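Local coordinates for conjugal transfer protein TRWB (Escherichia coli, PDB 1E9R) that probably couples ATP hydrolysis to DNA transport in bacterial conjugation, as a hexameric ring resembling ring helicases and F1-ATPase, at residues P46-R49 with D50-P53; S67-L70 with R71-Y75; T268-L271 with S272-E275; A398-P401 with D402-Y406. All coordinates share one frame; numbering follows the deposited sequence.

Contact 1 (P46-R49 with D50-P53)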
loop_
_atom_site.group_PDB
_atom_site.type_symbol
_atom_site.label_atom_id
_atom_site.label_comp_id
_atom_site.label_asym_id
_atom_site.label_seq_id
_atom_site.Cartn_x
_atom_site.Cartn_y
_atom_site.Cartn_z
ATOM N N PRO B 46 29.989 -30.980 -10.103
ATOM C CA PRO B 46 31.031 -30.008 -10.444
ATOM C C PRO B 46 30.419 -28.731 -11.003
ATOM O O PRO B 46 29.547 -28.757 -11.875
ATOM C CB PRO B 46 31.895 -30.756 -11.461
ATOM C CG PRO B 46 30.941 -31.683 -12.100
ATOM C CD PRO B 46 30.115 -32.188 -10.934
ATOM N N MET B 47 30.886 -27.607 -10.482
ATOM C CA MET B 47 30.381 -26.320 -10.887
ATOM C C MET B 47 31.071 -25.792 -12.139
ATOM O O MET B 47 32.295 -25.740 -12.212
ATOM C CB MET B 47 30.541 -25.344 -9.721
ATOM C CG MET B 47 30.241 -23.899 -10.050
ATOM S SD MET B 47 29.977 -22.943 -8.551
ATOM C CE MET B 47 28.821 -21.710 -9.171
ATOM N N PRO B 48 30.282 -25.421 -13.158
ATOM C CA PRO B 48 30.863 -24.893 -14.388
ATOM C C PRO B 48 31.762 -23.738 -14.001
ATOM O O PRO B 48 31.344 -22.831 -13.285
ATOM C CB PRO B 48 29.647 -24.426 -15.167
ATOM C CG PRO B 48 28.618 -25.423 -14.770
ATOM C CD PRO B 48 28.824 -25.570 -13.286
ATOM N N ARG B 49 33.001 -23.785 -14.459
ATOM C CA ARG B 49 33.971 -22.744 -14.156
ATOM C C ARG B 49 33.459 -21.341 -14.454
ATOM O O ARG B 49 33.683 -20.420 -13.676
ATOM C CB ARG B 49 35.255 -22.988 -14.951
ATOM C CG ARG B 49 36.234 -23.942 -14.309
ATOM C CD ARG B 49 37.204 -23.163 -13.475
ATOM N NE ARG B 49 38.394 -23.947 -13.200
ATOM C CZ ARG B 49 39.520 -23.432 -12.726
ATOM N NH1 ARG B 49 39.587 -22.128 -12.486
ATOM N NH2 ARG B 49 40.567 -24.218 -12.489
ATOM N N ASP B 50 32.779 -21.186 -15.586
ATOM C CA ASP B 50 32.257 -19.889 -16.002
ATOM C C ASP B 50 31.106 -19.416 -15.117
ATOM O O ASP B 50 30.695 -18.255 -15.181
ATOM C CB ASP B 50 31.798 -19.950 -17.470
ATOM C CG ASP B 50 30.639 -20.930 -17.692
ATOM O OD1 ASP B 50 29.545 -20.729 -17.114
ATOM O OD2 ASP B 50 30.814 -21.911 -18.452
ATOM N N ALA B 51 30.592 -20.321 -14.290
ATOM C CA ALA B 51 29.494 -20.004 -13.400
ATOM C C ALA B 51 30.011 -19.445 -12.080
ATOM O O ALA B 51 29.329 -18.663 -11.413
ATOM C CB ALA B 51 28.669 -21.244 -13.154
ATOM N N GLU B 52 31.225 -19.837 -11.709
ATOM C CA GLU B 52 31.822 -19.390 -10.458
ATOM C C GLU B 52 31.730 -17.894 -10.160
ATOM O O GLU B 52 31.252 -17.501 -9.098
ATOM C CB GLU B 52 33.280 -19.828 -10.401
ATOM C CG GLU B 52 33.453 -21.292 -10.148
ATOM C CD GLU B 52 34.896 -21.689 -10.198
ATOM O OE1 GLU B 52 35.755 -20.815 -9.969
ATOM O OE2 GLU B 52 35.166 -22.873 -10.462
ATOM N N PRO B 53 32.198 -17.040 -11.085
ATOM C CA PRO B 53 32.135 -15.599 -10.844
ATOM C C PRO B 53 30.766 -14.958 -11.094
ATOM O O PRO B 53 30.636 -13.732 -11.042
ATOM C CB PRO B 53 33.228 -15.059 -11.756
ATOM C CG PRO B 53 33.152 -15.977 -12.916
ATOM C CD PRO B 53 32.997 -17.334 -12.286
HETATM O O HOH W 1 34.336 -25.139 -10.702
#
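R49 and E52, three residues apart along a tight turn, run side by side and point the same way. The guanidinium and carboxylate planes are only 18° apart, yet no N-H of R49 aims at the acid: R49 NE stays 4.4 Å from E52 OE2, which lies well out of the guanidinium plane. What touches is the aliphatic arm, R49 CD resting 3.6 Å from E52 OE2. The polar end of E52 is spoken for by other arginines, R310 at OE1 and R80 at OE2. M47 approaches differently, its extended chain crossing that of E52 at a slant; CG anti to the backbone N (chi1 172°) and straight torsions beyond carry CE to 4.0 Å from A51 CB. P48 CB packs on the same methyl, A51 CB, at 3.9 Å. Underneath, A51 N donates to P48 O (2.8 Å) and E52 N to R49 O (3.2 Å), both donors standing above the carbonyl planes. A water donates to M47 O but lies implausibly close to E52 OE2, so that second link is doubtful. D50, turned outward, forms a salt bridge with R54. Successive i to i+3 bonds of this kind mark a 3-10 turn, which here leads from strand 45-46 toward strand 56-59.

Contact 2 (S67-L70 with R71-Y75). With SO4 (sulfate ion), chain I.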
loop_
_atom_site.group_PDB
_atom_site.type_symbol
_atom_site.label_atom_id
_atom_site.label_comp_id
_atom_site.label_asym_id
_atom_site.label_seq_id
_atom_site.Cartn_x
_atom_site.Cartn_y
_atom_site.Cartn_z
ATOM N N SER B 67 24.527 -25.108 5.346
ATOM C CA SER B 67 25.883 -25.082 5.885
ATOM C C SER B 67 26.699 -26.250 5.349
ATOM O O SER B 67 27.887 -26.101 5.052
ATOM C CB SER B 67 25.854 -25.133 7.418
ATOM O OG SER B 67 25.280 -26.348 7.883
ATOM N N VAL B 68 26.065 -27.414 5.235
ATOM C CA VAL B 68 26.759 -28.586 4.715
ATOM C C VAL B 68 27.215 -28.281 3.297
ATOM O O VAL B 68 28.366 -28.525 2.948
ATOM C CB VAL B 68 25.847 -29.832 4.678
ATOM C CG1 VAL B 68 26.546 -30.963 3.944
ATOM C CG2 VAL B 68 25.499 -30.268 6.088
ATOM N N LEU B 69 26.311 -27.727 2.490
ATOM C CA LEU B 69 26.617 -27.394 1.098
ATOM C C LEU B 69 27.713 -26.355 0.990
ATOM O O LEU B 69 28.627 -26.504 0.180
ATOM C CB LEU B 69 25.363 -26.900 0.369
ATOM C CG LEU B 69 25.455 -26.794 -1.157
ATOM C CD1 LEU B 69 24.059 -26.753 -1.734
ATOM C CD2 LEU B 69 26.240 -25.565 -1.571
ATOM N N LEU B 70 27.620 -25.293 1.788
ATOM C CA LEU B 70 28.647 -24.255 1.766
ATOM C C LEU B 70 29.995 -24.808 2.217
ATOM O O LEU B 70 31.035 -24.425 1.678
ATOM C CB LEU B 70 28.272 -23.079 2.667
ATOM C CG LEU B 70 27.549 -21.925 1.981
ATOM C CD1 LEU B 70 26.155 -22.379 1.567
ATOM C CD2 LEU B 70 27.486 -20.733 2.929
ATOM N N ARG B 71 29.970 -25.702 3.207
ATOM C CA ARG B 71 31.193 -26.316 3.730
ATOM C C ARG B 71 31.883 -27.101 2.608
ATOM O O ARG B 71 33.093 -26.977 2.391
ATOM C CB ARG B 71 30.861 -27.247 4.902
ATOM C CG ARG B 71 32.020 -27.453 5.873
ATOM C CD ARG B 71 31.608 -28.298 7.071
ATOM N NE ARG B 71 30.504 -27.689 7.809
ATOM C CZ ARG B 71 29.378 -28.326 8.125
ATOM N NH1 ARG B 71 29.216 -29.591 7.762
ATOM N NH2 ARG B 71 28.412 -27.703 8.796
ATOM N N GLU B 72 31.100 -27.898 1.890
ATOM C CA GLU B 72 31.617 -28.684 0.781
ATOM C C GLU B 72 32.234 -27.805 -0.306
ATOM O O GLU B 72 33.317 -28.086 -0.816
ATOM C CB GLU B 72 30.496 -29.517 0.176
ATOM C CG GLU B 72 30.824 -30.030 -1.210
ATOM C CD GLU B 72 29.750 -30.933 -1.783
ATOM O OE1 GLU B 72 28.864 -31.408 -1.020
ATOM O OE2 GLU B 72 29.813 -31.169 -3.009
ATOM N N LEU B 73 31.527 -26.745 -0.669
ATOM C CA LEU B 73 32.004 -25.830 -1.689
ATOM C C LEU B 73 33.324 -25.178 -1.280
ATOM O O LEU B 73 34.256 -25.087 -2.076
ATOM C CB LEU B 73 30.955 -24.751 -1.940
ATOM C CG LEU B 73 30.474 -24.601 -3.376
ATOM C CD1 LEU B 73 29.395 -23.563 -3.416
ATOM C CD2 LEU B 73 31.620 -24.213 -4.277
ATOM N N ALA B 74 33.396 -24.715 -0.034
ATOM C CA ALA B 74 34.601 -24.063 0.481
ATOM C C ALA B 74 35.779 -25.040 0.486
ATOM O O ALA B 74 36.896 -24.698 0.076
ATOM C CB ALA B 74 34.344 -23.540 1.892
ATOM N N TYR B 75 35.511 -26.252 0.963
ATOM C CA TYR B 75 36.510 -27.306 1.022
ATOM C C TYR B 75 37.112 -27.593 -0.353
ATOM O O TYR B 75 38.324 -27.512 -0.543
ATOM C CB TYR B 75 35.874 -28.574 1.577
ATOM C CG TYR B 75 36.774 -29.783 1.510
ATOM C CD1 TYR B 75 38.071 -29.744 2.033
ATOM C CD2 TYR B 75 36.323 -30.976 0.946
ATOM C CE1 TYR B 75 38.896 -30.865 1.994
ATOM C CE2 TYR B 75 37.137 -32.105 0.904
ATOM C CZ TYR B 75 38.421 -32.045 1.427
ATOM O OH TYR B 75 39.225 -33.166 1.381
HETATM S S SO4 I . 20.959 -25.451 7.518
HETATM O O1 SO4 I . 20.680 -26.891 7.581
HETATM O O2 SO4 I . 22.394 -25.268 7.226
HETATM O O3 SO4 I . 20.137 -24.832 6.459
HETATM O O4 SO4 I . 20.631 -24.845 8.819
#
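L69 and L73 lie alongside each other, one helical turn apart, on the buried side of helix 66-79, with L69 CD2 4.2 Å from L73 CD1. Beyond them this flank is closely filled: V58 meets L69 and L70, while F284 of strand 281-285 covers L70, L73 and A74. The backbone beneath is regular, R71 N reaching S67 O at 2.8 Å and E72 N reaching V68 O at 3.0 Å. On the more open flank the two segments touch less closely, although F97 and F425 also pack on R71. R71 starts with CG anti to its backbone nitrogen (chi1 -155°) and then bends at chi3, which folds the guanidinium back along the preceding turn. One of its faces lies over S67 O and V68 CA, and R71 NH2 comes no nearer than 3.5 Å to S67 OG. R71 NE forms a salt bridge with D92. At the exposed N-terminal end S67 N donates almost straight to sulfate O2, 2.8 Å away at an angle of 171°. G63 N, G65 N and the ammonium of K66 also hydrogen-bond the anion. An anion held by backbone amides and a lysine at a helix start is characteristic of the P-loop (Walker A) phosphate site, where the sulfate probably mimics a nucleotide phosphate.

Contact 3 (T268-L271 with S272-E275)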
loop_
_atom_site.group_PDB
_atom_site.type_symbol
_atom_site.label_atom_id
_atom_site.label_comp_id
_atom_site.label_asym_id
_atom_site.label_seq_id
_atom_site.Cartn_x
_atom_site.Cartn_y
_atom_site.Cartn_z
ATOM N N THR B 268 33.711 -3.528 -1.275
ATOM C CA THR B 268 34.142 -2.283 -1.921
ATOM C C THR B 268 35.585 -2.352 -2.347
ATOM O O THR B 268 35.963 -1.850 -3.404
ATOM C CB THR B 268 34.088 -1.057 -1.002
ATOM O OG1 THR B 268 33.034 -1.200 -0.057
ATOM C CG2 THR B 268 33.850 0.191 -1.823
ATOM N N SER B 269 36.394 -2.953 -1.488
ATOM C CA SER B 269 37.823 -3.048 -1.723
ATOM C C SER B 269 38.265 -3.825 -2.955
ATOM O O SER B 269 39.203 -3.406 -3.628
ATOM C CB SER B 269 38.508 -3.598 -0.470
ATOM O OG SER B 269 38.391 -2.665 0.592
ATOM N N ILE B 270 37.604 -4.939 -3.264
ATOM C CA ILE B 270 37.999 -5.717 -4.435
ATOM C C ILE B 270 37.890 -4.898 -5.719
ATOM O O ILE B 270 38.592 -5.161 -6.690
ATOM C CB ILE B 270 37.142 -6.964 -4.610
ATOM C CG1 ILE B 270 35.703 -6.543 -4.873
ATOM C CG2 ILE B 270 37.256 -7.862 -3.382
ATOM C CD1 ILE B 270 34.867 -7.627 -5.475
ATOM N N LEU B 271 37.007 -3.906 -5.717
ATOM C CA LEU B 271 36.803 -3.048 -6.876
ATOM C C LEU B 271 38.001 -2.146 -7.095
ATOM O O LEU B 271 38.113 -1.484 -8.131
ATOM C CB LEU B 271 35.559 -2.189 -6.671
ATOM C CG LEU B 271 34.225 -2.663 -7.236
ATOM C CD1 LEU B 271 34.041 -4.137 -7.011
ATOM C CD2 LEU B 271 33.117 -1.858 -6.587
ATOM N N SER B 272 38.887 -2.115 -6.107
ATOM C CA SER B 272 40.082 -1.284 -6.175
ATOM C C SER B 272 41.331 -2.111 -6.444
ATOM O O SER B 272 42.406 -1.555 -6.665
ATOM C CB SER B 272 40.265 -0.499 -4.870
ATOM O OG SER B 272 39.392 0.610 -4.796
ATOM N N LEU B 273 41.191 -3.433 -6.417
ATOM C CA LEU B 273 42.325 -4.322 -6.654
ATOM C C LEU B 273 42.871 -4.189 -8.063
ATOM O O LEU B 273 42.111 -4.041 -9.022
ATOM C CB LEU B 273 41.931 -5.781 -6.424
ATOM C CG LEU B 273 41.668 -6.191 -4.982
ATOM C CD1 LEU B 273 41.270 -7.640 -4.939
ATOM C CD2 LEU B 273 42.906 -5.960 -4.150
ATOM N N PRO B 274 44.204 -4.241 -8.207
ATOM C CA PRO B 274 44.817 -4.129 -9.532
ATOM C C PRO B 274 44.409 -5.323 -10.395
ATOM O O PRO B 274 44.171 -6.426 -9.886
ATOM C CB PRO B 274 46.311 -4.104 -9.220
ATOM C CG PRO B 274 46.406 -4.944 -7.983
ATOM C CD PRO B 274 45.231 -4.444 -7.170
ATOM N N GLU B 275 44.321 -5.092 -11.697
ATOM C CA GLU B 275 43.930 -6.135 -12.627
ATOM C C GLU B 275 44.826 -7.377 -12.600
ATOM O O GLU B 275 46.003 -7.322 -12.962
ATOM C CB GLU B 275 43.863 -5.554 -14.042
ATOM C CG GLU B 275 42.443 -5.404 -14.557
ATOM C CD GLU B 275 41.823 -6.746 -14.911
ATOM O OE1 GLU B 275 41.972 -7.705 -14.115
ATOM O OE2 GLU B 275 41.185 -6.842 -15.985
#
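L273 folds its side chain back over the backbone of I270, so that the overlap is of branch on main chain more than branch on branch. With CG anti to its own carbonyl carbon (chi1 -70°), L273 brings CD1 to 3.8 Å from I270 CA, and the same methyl is 4.2 Å from I270 CB. L273 CB meanwhile sits 3.4 Å from I270 O, the atom that L273 N also bonds at 3.1 Å. That donor stands far above the carbonyl plane, 73° out of it. One residue earlier S272 N donates to S269 O, the N and O atoms 2.8 Å apart. S272 CB lies 3.3 Å from S269 O as well. Both bonds span three residues, the 3-10-like spacing of a turn. The hydroxyls look elsewhere: S269 OG is hydrogen-bonded to V265 O, one turn back, and to Y130 OH, whereas S272 OG is hydrogen-bonded to D250 of the second subunit. L271 packs on that same aspartate, placing this turn at a subunit boundary of the hexamer. Helix 252-269 thus passes into the loop that leads to strand 281-285 of the central sheet, with R232 and L235 of helix 231-236 against S269 and E236 against L273.

Contact 4 (A398-P401 with D402-Y406)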
loop_
_atom_site.group_PDB
_atom_site.type_symbol
_atom_site.label_atom_id
_atom_site.label_comp_id
_atom_site.label_asym_id
_atom_site.label_seq_id
_atom_site.Cartn_x
_atom_site.Cartn_y
_atom_site.Cartn_z
ATOM N N ALA B 398 7.896 -28.963 -0.376
ATOM C CA ALA B 398 7.455 -29.015 1.010
ATOM C C ALA B 398 7.712 -30.388 1.622
ATOM O O ALA B 398 7.801 -30.529 2.842
ATOM C CB ALA B 398 5.977 -28.678 1.088
ATOM N N ASN B 399 7.828 -31.403 0.771
ATOM C CA ASN B 399 8.076 -32.763 1.234
ATOM C C ASN B 399 9.506 -33.217 0.982
ATOM O O ASN B 399 9.851 -34.365 1.246
ATOM C CB ASN B 399 7.102 -33.717 0.560
ATOM C CG ASN B 399 5.696 -33.525 1.050
ATOM O OD1 ASN B 399 5.372 -33.890 2.178
ATOM N ND2 ASN B 399 4.848 -32.931 0.218
ATOM N N LEU B 400 10.335 -32.315 0.469
ATOM C CA LEU B 400 11.725 -32.632 0.193
ATOM C C LEU B 400 12.400 -33.125 1.457
ATOM O O LEU B 400 12.346 -32.451 2.490
ATOM C CB LEU B 400 12.470 -31.391 -0.279
ATOM C CG LEU B 400 13.046 -31.361 -1.688
ATOM C CD1 LEU B 400 14.121 -30.305 -1.728
ATOM C CD2 LEU B 400 13.648 -32.695 -2.053
ATOM N N PRO B 401 13.024 -34.319 1.412
ATOM C CA PRO B 401 13.692 -34.797 2.632
ATOM C C PRO B 401 14.898 -33.889 2.851
ATOM O O PRO B 401 15.399 -33.282 1.901
ATOM C CB PRO B 401 14.077 -36.234 2.282
ATOM C CG PRO B 401 14.254 -36.193 0.790
ATOM C CD PRO B 401 13.095 -35.326 0.336
ATOM N N ASP B 402 15.356 -33.767 4.088
ATOM C CA ASP B 402 16.491 -32.890 4.333
ATOM C C ASP B 402 17.764 -33.428 3.693
ATOM O O ASP B 402 17.876 -34.620 3.419
ATOM C CB ASP B 402 16.660 -32.652 5.839
ATOM C CG ASP B 402 15.729 -31.548 6.361
ATOM O OD1 ASP B 402 14.545 -31.512 5.946
ATOM O OD2 ASP B 402 16.175 -30.717 7.186
ATOM N N LEU B 403 18.714 -32.536 3.438
ATOM C CA LEU B 403 19.967 -32.904 2.799
ATOM C C LEU B 403 19.721 -33.324 1.360
ATOM O O LEU B 403 20.398 -34.188 0.821
ATOM C CB LEU B 403 20.658 -34.025 3.564
ATOM C CG LEU B 403 21.269 -33.587 4.891
ATOM C CD1 LEU B 403 21.888 -34.795 5.572
ATOM C CD2 LEU B 403 22.311 -32.503 4.650
ATOM N N THR B 404 18.722 -32.710 0.749
ATOM C CA THR B 404 18.399 -32.964 -0.643
ATOM C C THR B 404 18.305 -31.586 -1.302
ATOM O O THR B 404 17.698 -30.652 -0.751
ATOM C CB THR B 404 17.072 -33.705 -0.786
ATOM O OG1 THR B 404 17.107 -34.879 0.027
ATOM C CG2 THR B 404 16.847 -34.105 -2.236
ATOM N N ALA B 405 18.913 -31.452 -2.474
ATOM C CA ALA B 405 18.912 -30.172 -3.162
ATOM C C ALA B 405 18.670 -30.230 -4.655
ATOM O O ALA B 405 18.982 -31.212 -5.322
ATOM C CB ALA B 405 20.231 -29.454 -2.903
ATOM N N TYR B 406 18.099 -29.147 -5.163
ATOM C CA TYR B 406 17.859 -29.000 -6.581
ATOM C C TYR B 406 18.930 -28.025 -7.042
ATOM O O TYR B 406 18.953 -26.881 -6.611
ATOM C CB TYR B 406 16.476 -28.423 -6.844
ATOM C CG TYR B 406 15.380 -29.453 -6.771
ATOM C CD1 TYR B 406 15.191 -30.362 -7.810
ATOM C CD2 TYR B 406 14.530 -29.528 -5.668
ATOM C CE1 TYR B 406 14.185 -31.322 -7.758
ATOM C CE2 TYR B 406 13.514 -30.490 -5.608
ATOM C CZ TYR B 406 13.354 -31.381 -6.659
ATOM O OH TYR B 406 12.368 -32.334 -6.617
HETATM O O HOH W 2 16.520 -30.624 1.912
#
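P401 O accepts from the hydroxyl of T404, with OG1 at 3.0 Å, and a water 2.9 Å from P401 O can donate as well, though that water has more acceptors near it than protons. The hydroxyl stands above the carbonyl plane, 60° out of it, and the water also accepts from T404 N, making a possible second, longer path between the same two residues. T404 reaches back because OG1 is anti to its carbonyl carbon (chi1 -53°), a position that also sets OG1 3.2 Å from P401 CG, above one face of the pyrrolidine ring and displaced toward CG. The other branch of T404 does apolar work: CG2 meets L400 CD2 at 3.5 Å. L400 therefore splits its two methyls, CD2 against the threonine and CD1 against the Y406 ring, 3.9 Å from Y406 CE2 in an oblique approach. D402 turns away from this bend, and its carboxylate forms a salt bridge with R54 of the third subunit; P401 packs on N412 of that same chain. The bend lies between helix 394-398 and strand 404-408, an inner strand of the large mixed sheet. K417 of the neighbouring antiparallel strand 415-419 touches L400, T404 and Y406, while the backbone of Y406 bonds to V342 of strand 339-342 on the other flank.

Overall arrangement
From the N terminus the four contacts follow in series; each is a local turn, and none nests within or crosses another. Contact 1 closes the bend between strands 45-46 and 56-59, and contact 2 lies on the helix directly after the second of these strands; their centres are about 15 Å apart and they do not touch. Contact 3 lies where the chain passes from helix 252-269 into the loop before strand 281-285. Contact 4 returns the chain to the mixed sheet through strand 404-408. Contacts 2 and 4 meet directly, V68 CG2 lying 4.2 Å from L403 CD2, which joins the P-loop helix to the bend just before strand 404-408. Contacts 3 and 4, on opposite sides of the chain's centre, each face a different neighbouring subunit.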